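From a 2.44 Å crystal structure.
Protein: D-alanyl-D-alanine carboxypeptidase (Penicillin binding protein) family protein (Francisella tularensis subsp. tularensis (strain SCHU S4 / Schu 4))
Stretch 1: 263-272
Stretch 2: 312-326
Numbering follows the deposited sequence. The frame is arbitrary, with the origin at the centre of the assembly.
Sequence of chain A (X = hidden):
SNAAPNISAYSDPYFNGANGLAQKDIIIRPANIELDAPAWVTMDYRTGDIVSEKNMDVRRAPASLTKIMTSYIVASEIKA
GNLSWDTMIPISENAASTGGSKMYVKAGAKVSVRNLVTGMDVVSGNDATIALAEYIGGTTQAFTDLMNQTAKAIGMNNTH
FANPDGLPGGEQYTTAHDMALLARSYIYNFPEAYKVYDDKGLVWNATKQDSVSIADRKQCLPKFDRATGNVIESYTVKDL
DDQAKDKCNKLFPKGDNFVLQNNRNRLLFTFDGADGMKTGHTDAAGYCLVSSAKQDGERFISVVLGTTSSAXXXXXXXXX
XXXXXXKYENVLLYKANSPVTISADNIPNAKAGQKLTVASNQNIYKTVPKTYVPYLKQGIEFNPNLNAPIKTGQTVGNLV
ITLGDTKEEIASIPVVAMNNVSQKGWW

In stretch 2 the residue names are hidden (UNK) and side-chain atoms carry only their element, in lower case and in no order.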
# COMPACT_ATOMS: atom_id res chain seq x y z
N ASN A 263 17.06 6.77 3.63
CA ASN A 263 15.60 6.77 3.60
C ASN A 263 15.09 6.94 5.03
O ASN A 263 15.47 6.20 5.93
CB ASN A 263 15.08 5.47 3.00
CG ASN A 263 13.59 5.50 2.71
OD1 ASN A 263 12.83 6.21 3.36
ND2 ASN A 263 13.18 4.72 1.71
N ARG A 264 14.23 7.94 5.22
CA ARG A 264 13.75 8.26 6.56
C ARG A 264 12.55 7.44 6.98
O ARG A 264 11.96 7.71 8.02
CB ARG A 264 13.44 9.76 6.66
CG ARG A 264 14.70 10.59 6.84
CD ARG A 264 14.42 12.05 7.11
NE ARG A 264 13.63 12.28 8.31
CZ ARG A 264 13.24 13.48 8.71
NH1 ARG A 264 12.52 13.62 9.82
NH2 ARG A 264 13.58 14.54 8.00
N ASN A 265 12.18 6.42 6.20
CA ASN A 265 11.21 5.43 6.65
C ASN A 265 11.96 4.42 7.50
O ASN A 265 12.55 3.46 6.99
CB ASN A 265 10.50 4.78 5.47
CG ASN A 265 9.46 3.76 5.90
OD1 ASN A 265 9.11 3.68 7.08
ND2 ASN A 265 8.97 2.98 4.95
N ARG A 266 11.93 4.64 8.82
CA ARG A 266 12.68 3.79 9.73
C ARG A 266 12.23 2.33 9.66
O ARG A 266 13.01 1.43 9.98
CB ARG A 266 12.53 4.31 11.16
CG ARG A 266 13.20 5.65 11.42
CD ARG A 266 14.68 5.56 11.12
NE ARG A 266 15.27 4.38 11.73
CZ ARG A 266 16.49 3.92 11.46
NH1 ARG A 266 17.26 4.55 10.58
NH2 ARG A 266 16.94 2.83 12.07
N LEU A 267 10.99 2.09 9.23
CA LEU A 267 10.46 0.73 9.19
C LEU A 267 11.29 -0.18 8.29
O LEU A 267 11.34 -1.40 8.53
CB LEU A 267 9.01 0.75 8.72
CG LEU A 267 7.93 0.57 9.78
CD1 LEU A 267 8.06 1.61 10.87
CD2 LEU A 267 6.55 0.64 9.13
N LEU A 268 11.93 0.37 7.26
CA LEU A 268 12.76 -0.45 6.38
C LEU A 268 13.83 -1.19 7.16
O LEU A 268 14.15 -2.35 6.86
CB LEU A 268 13.42 0.42 5.31
CG LEU A 268 12.52 1.08 4.26
CD1 LEU A 268 13.38 1.82 3.25
CD2 LEU A 268 11.64 0.04 3.59
N PHE A 269 14.40 -0.55 8.18
CA PHE A 269 15.49 -1.13 8.95
C PHE A 269 15.00 -1.95 10.14
O PHE A 269 15.68 -2.90 10.55
CB PHE A 269 16.42 -0.02 9.46
CG PHE A 269 16.79 0.99 8.40
CD1 PHE A 269 17.96 0.86 7.67
CD2 PHE A 269 15.96 2.08 8.15
CE1 PHE A 269 18.30 1.79 6.70
CE2 PHE A 269 16.29 3.01 7.18
CZ PHE A 269 17.46 2.86 6.45
N THR A 270 13.84 -1.61 10.70
CA THR A 270 13.37 -2.22 11.94
C THR A 270 12.32 -3.30 11.73
O THR A 270 12.38 -4.35 12.38
CB THR A 270 12.81 -1.14 12.88
OG1 THR A 270 11.71 -0.47 12.25
CG2 THR A 270 13.89 -0.12 13.21
N PHE A 271 11.35 -3.08 10.85
CA PHE A 271 10.22 -3.99 10.69
C PHE A 271 10.57 -5.04 9.63
O PHE A 271 10.90 -4.70 8.49
CB PHE A 271 8.96 -3.23 10.30
CG PHE A 271 7.69 -4.01 10.52
CD1 PHE A 271 6.95 -3.83 11.68
CD2 PHE A 271 7.23 -4.91 9.57
CE1 PHE A 271 5.78 -4.54 11.89
CE2 PHE A 271 6.07 -5.62 9.77
CZ PHE A 271 5.34 -5.44 10.93
N ASP A 272 10.48 -6.31 10.01
CA ASP A 272 10.80 -7.40 9.09
C ASP A 272 9.74 -7.49 8.00
O ASP A 272 8.55 -7.62 8.28
CB ASP A 272 10.88 -8.72 9.85
CG ASP A 272 11.88 -9.68 9.22
OD1 ASP A 272 13.06 -9.66 9.63
OD2 ASP A 272 11.48 -10.46 8.32
N UNK A 312 6.62 8.08 17.39
CA UNK A 312 5.26 7.55 17.48
C UNK A 312 4.74 7.14 16.11
O UNK A 312 4.04 6.13 15.99
c UNK A 312 2.82 9.43 21.45
c UNK A 312 4.35 8.60 19.64
c UNK A 312 4.34 8.59 18.12
n UNK A 312 1.83 10.49 21.80
c UNK A 312 3.52 9.76 20.14
N UNK A 313 5.07 7.92 15.08
CA UNK A 313 4.70 7.55 13.71
C UNK A 313 5.21 6.16 13.36
O UNK A 313 4.48 5.35 12.77
c UNK A 313 5.17 8.20 11.27
c UNK A 313 5.25 8.58 12.74
n UNK A 313 7.54 8.55 10.72
c UNK A 313 6.18 9.00 10.45
n UNK A 313 8.52 10.44 9.85
n UNK A 313 9.83 8.76 10.70
c UNK A 313 8.63 9.25 10.42
N UNK A 314 6.45 5.86 13.72
CA UNK A 314 7.02 4.54 13.45
C UNK A 314 6.49 3.49 14.43
O UNK A 314 6.23 2.35 14.04
o UNK A 314 8.49 5.66 11.37
o UNK A 314 10.17 6.15 12.70
c UNK A 314 8.54 4.61 13.50
c UNK A 314 9.11 5.54 12.45
N UNK A 315 6.33 3.87 15.70
CA UNK A 315 5.81 2.94 16.69
C UNK A 315 4.39 2.50 16.35
O UNK A 315 4.08 1.31 16.36
o UNK A 315 5.14 2.83 19.03
c UNK A 315 5.87 3.58 18.08
N UNK A 316 3.52 3.46 16.04
CA UNK A 316 2.11 3.14 15.84
C UNK A 316 1.87 2.44 14.51
O UNK A 316 0.97 1.60 14.41
c UNK A 316 1.36 5.06 17.33
o UNK A 316 -0.43 6.53 16.78
o UNK A 316 1.15 7.31 18.08
c UNK A 316 1.28 4.42 15.95
c UNK A 316 0.64 6.39 17.40
N UNK A 317 2.67 2.75 13.48
CA UNK A 317 2.55 2.02 12.22
C UNK A 317 2.97 0.56 12.38
O UNK A 317 2.32 -0.34 11.85
o UNK A 317 2.83 3.95 10.78
c UNK A 317 3.37 2.69 11.13
N UNK A 318 4.07 0.32 13.11
CA UNK A 318 4.52 -1.05 13.31
C UNK A 318 3.49 -1.85 14.09
O UNK A 318 3.28 -3.04 13.83
c UNK A 318 5.87 -1.07 14.04
N UNK A 319 2.82 -1.22 15.06
CA UNK A 319 1.77 -1.90 15.81
C UNK A 319 0.64 -2.35 14.89
O UNK A 319 0.13 -3.47 15.01
c UNK A 319 -0.30 -0.58 19.88
c UNK A 319 0.11 -1.77 19.03
c UNK A 319 1.24 -0.99 16.92
n UNK A 319 -0.03 -0.81 21.32
c UNK A 319 -0.05 -1.48 17.55
N UNK A 320 0.23 -1.49 13.95
CA UNK A 320 -0.84 -1.85 13.03
C UNK A 320 -0.42 -2.98 12.10
O UNK A 320 -1.17 -3.95 11.91
c UNK A 320 -2.19 1.68 12.02
c UNK A 320 -3.22 0.08 13.63
c UNK A 320 -1.27 -0.63 12.22
c UNK A 320 -1.93 0.53 12.97
N UNK A 321 0.77 -2.88 11.50
CA UNK A 321 1.22 -3.91 10.58
C UNK A 321 1.41 -5.25 11.29
O UNK A 321 1.04 -6.30 10.75
c UNK A 321 1.53 -2.66 7.75
c UNK A 321 2.42 -2.30 8.94
c UNK A 321 2.53 -3.48 9.91
c UNK A 321 3.80 -1.88 8.47
N UNK A 322 1.98 -5.23 12.49
CA UNK A 322 2.15 -6.47 13.25
C UNK A 322 0.80 -7.07 13.64
O UNK A 322 0.62 -8.29 13.61
n UNK A 322 3.24 -4.70 18.10
c UNK A 322 3.32 -7.41 15.33
c UNK A 322 3.00 -6.19 14.49
c UNK A 322 3.96 -7.02 16.65
c UNK A 322 4.27 -4.64 17.27
n UNK A 322 4.63 -5.72 16.58
n UNK A 322 4.95 -3.51 17.13
N UNK A 323 -0.15 -6.21 14.02
CA UNK A 323 -1.48 -6.68 14.40
C UNK A 323 -2.18 -7.36 13.22
O UNK A 323 -2.78 -8.43 13.38
o UNK A 323 -7.89 -6.26 15.41
c UNK A 323 -2.29 -5.51 14.93
c UNK A 323 -5.69 -6.56 16.29
c UNK A 323 -4.32 -6.37 16.16
c UNK A 323 -6.02 -5.43 14.20
c UNK A 323 -6.53 -6.08 15.30
c UNK A 323 -4.65 -5.25 14.09
c UNK A 323 -3.78 -5.72 15.06
N UNK A 324 -2.10 -6.76 12.03
CA UNK A 324 -2.77 -7.34 10.87
C UNK A 324 -2.08 -8.62 10.41
O UNK A 324 -2.74 -9.61 10.08
c UNK A 324 -2.82 -6.32 9.73
N UNK A 325 -0.74 -8.62 10.38
CA UNK A 325 -0.01 -9.76 9.83
C UNK A 325 -0.11 -10.99 10.72
O UNK A 325 -0.00 -12.12 10.23
c UNK A 325 3.13 -7.82 8.60
c UNK A 325 1.76 -8.45 8.44
c UNK A 325 1.45 -9.39 9.61
c UNK A 325 1.66 -9.20 7.12
N UNK A 326 -0.32 -10.81 12.03
CA UNK A 326 -0.30 -11.92 12.97
C UNK A 326 -1.68 -12.42 13.37
O UNK A 326 -1.78 -13.50 13.96
o UNK A 326 -0.24 -10.56 14.97
c UNK A 326 0.48 -11.53 14.23

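Stretch 2 is helical throughout, and stretch 1 contributes a short helix and the residues around it. Position 312 carries four carbons in a row ending in a nitrogen. It lies out of reach of stretch 1. It is Lys-312.

Position 313 has three carbons, a nitrogen, then a carbon bearing two more nitrogens. One terminal nitrogen lies near Arg-264 O. This guanidinium marks Arg-313. Arg-313 NH2 is 3.6 Å from Arg-264 O, a contact without a hydrogen bond.

Position 314 has two carbons, the second carrying two oxygens. One oxygen touches Arg-266 CG. A carboxylate on so short a chain is Asp-314. Asp-314 OD2 is 3.3 Å from Arg-266 CG. The residue forms a salt bridge with its neighbour, Arg-313 NE to Asp-314 OD1 at 3.1 Å. Its backbone matters too: Leu-267 CD1 is 3.7 Å from Asp-314 O.

Position 315 shows one carbon and one oxygen. It points away from stretch 1 and is Ser-315.

Position 316 shows three carbons, the third bearing two oxygens. It lies beyond reach of stretch 1 and is Glu-316.

Position 317 again has one carbon and one oxygen. Its CB lies 4.3 Å from Leu-267 CD2. It is Ser-317. Its hydroxyl is turned to its own helix, with Ser-317 OG donating to Arg-313 O at 2.9 Å.

Position 318 has a single carbon. Its CB is 3.8 Å from Phe-271 CD1, and its backbone O is 3.5 Å from Phe-271 CE1. It is Ala-318. The ring thus lies near both its side chain and its backbone.

Position 319 has four carbons ending in nitrogen. It points away from stretch 1 and is Lys-319.

Position 320 has four carbons, forked at the second. Its end leads away from stretch 1. It is Leu-320.

Position 321 has the same forked set of four carbons, but it points toward stretch 1. Its CB is 3.6 Å from Phe-271 CZ, and a terminal carbon touches Leu-267 CD2. It is Leu-321. Leu-321 CD1 is 3.8 Å from Leu-267 CD2. It touches both Leu-267 and Phe-271.

Position 322 has three carbons, a nitrogen, then a carbon with two nitrogens. Its CB is 4.1 Å from Phe-271 CE1. Its backbone N sits at the ring edge, 3.7 Å from Phe-271 CZ. It is Arg-322.

Position 323 has one carbon, then a six-carbon ring bearing an oxygen. It is out of reach and is Tyr-323. Position 324 has one carbon, also out of reach, and is Ala-324.

Position 325 has four carbons, forked at the second. A terminal carbon meets the Phe-271 ring edge. It is Leu-325, with Leu-325 CD1 3.9 Å from Phe-271 CE2.

Position 326 has one carbon and one oxygen, with no contact. It is Ser-326.

The contact buries 434 Å² in total and has no hydrogen bonds across it. Packing carries it. Leu-267 and Phe-271 are four residues apart, and their CA atoms pair with those of Asp-314 and Ala-318, also four apart. Phe-271 gives the largest covered area and reaches Ala-318, Leu-321, Arg-322 and Leu-325. At the margin, Arg-264 O lies near the Arg-313 guanidinium, and the aliphatic CG of Arg-266 lies against Asp-314 OD2.

Stretch 2 (312-326) KRDSESAKLLRYALS
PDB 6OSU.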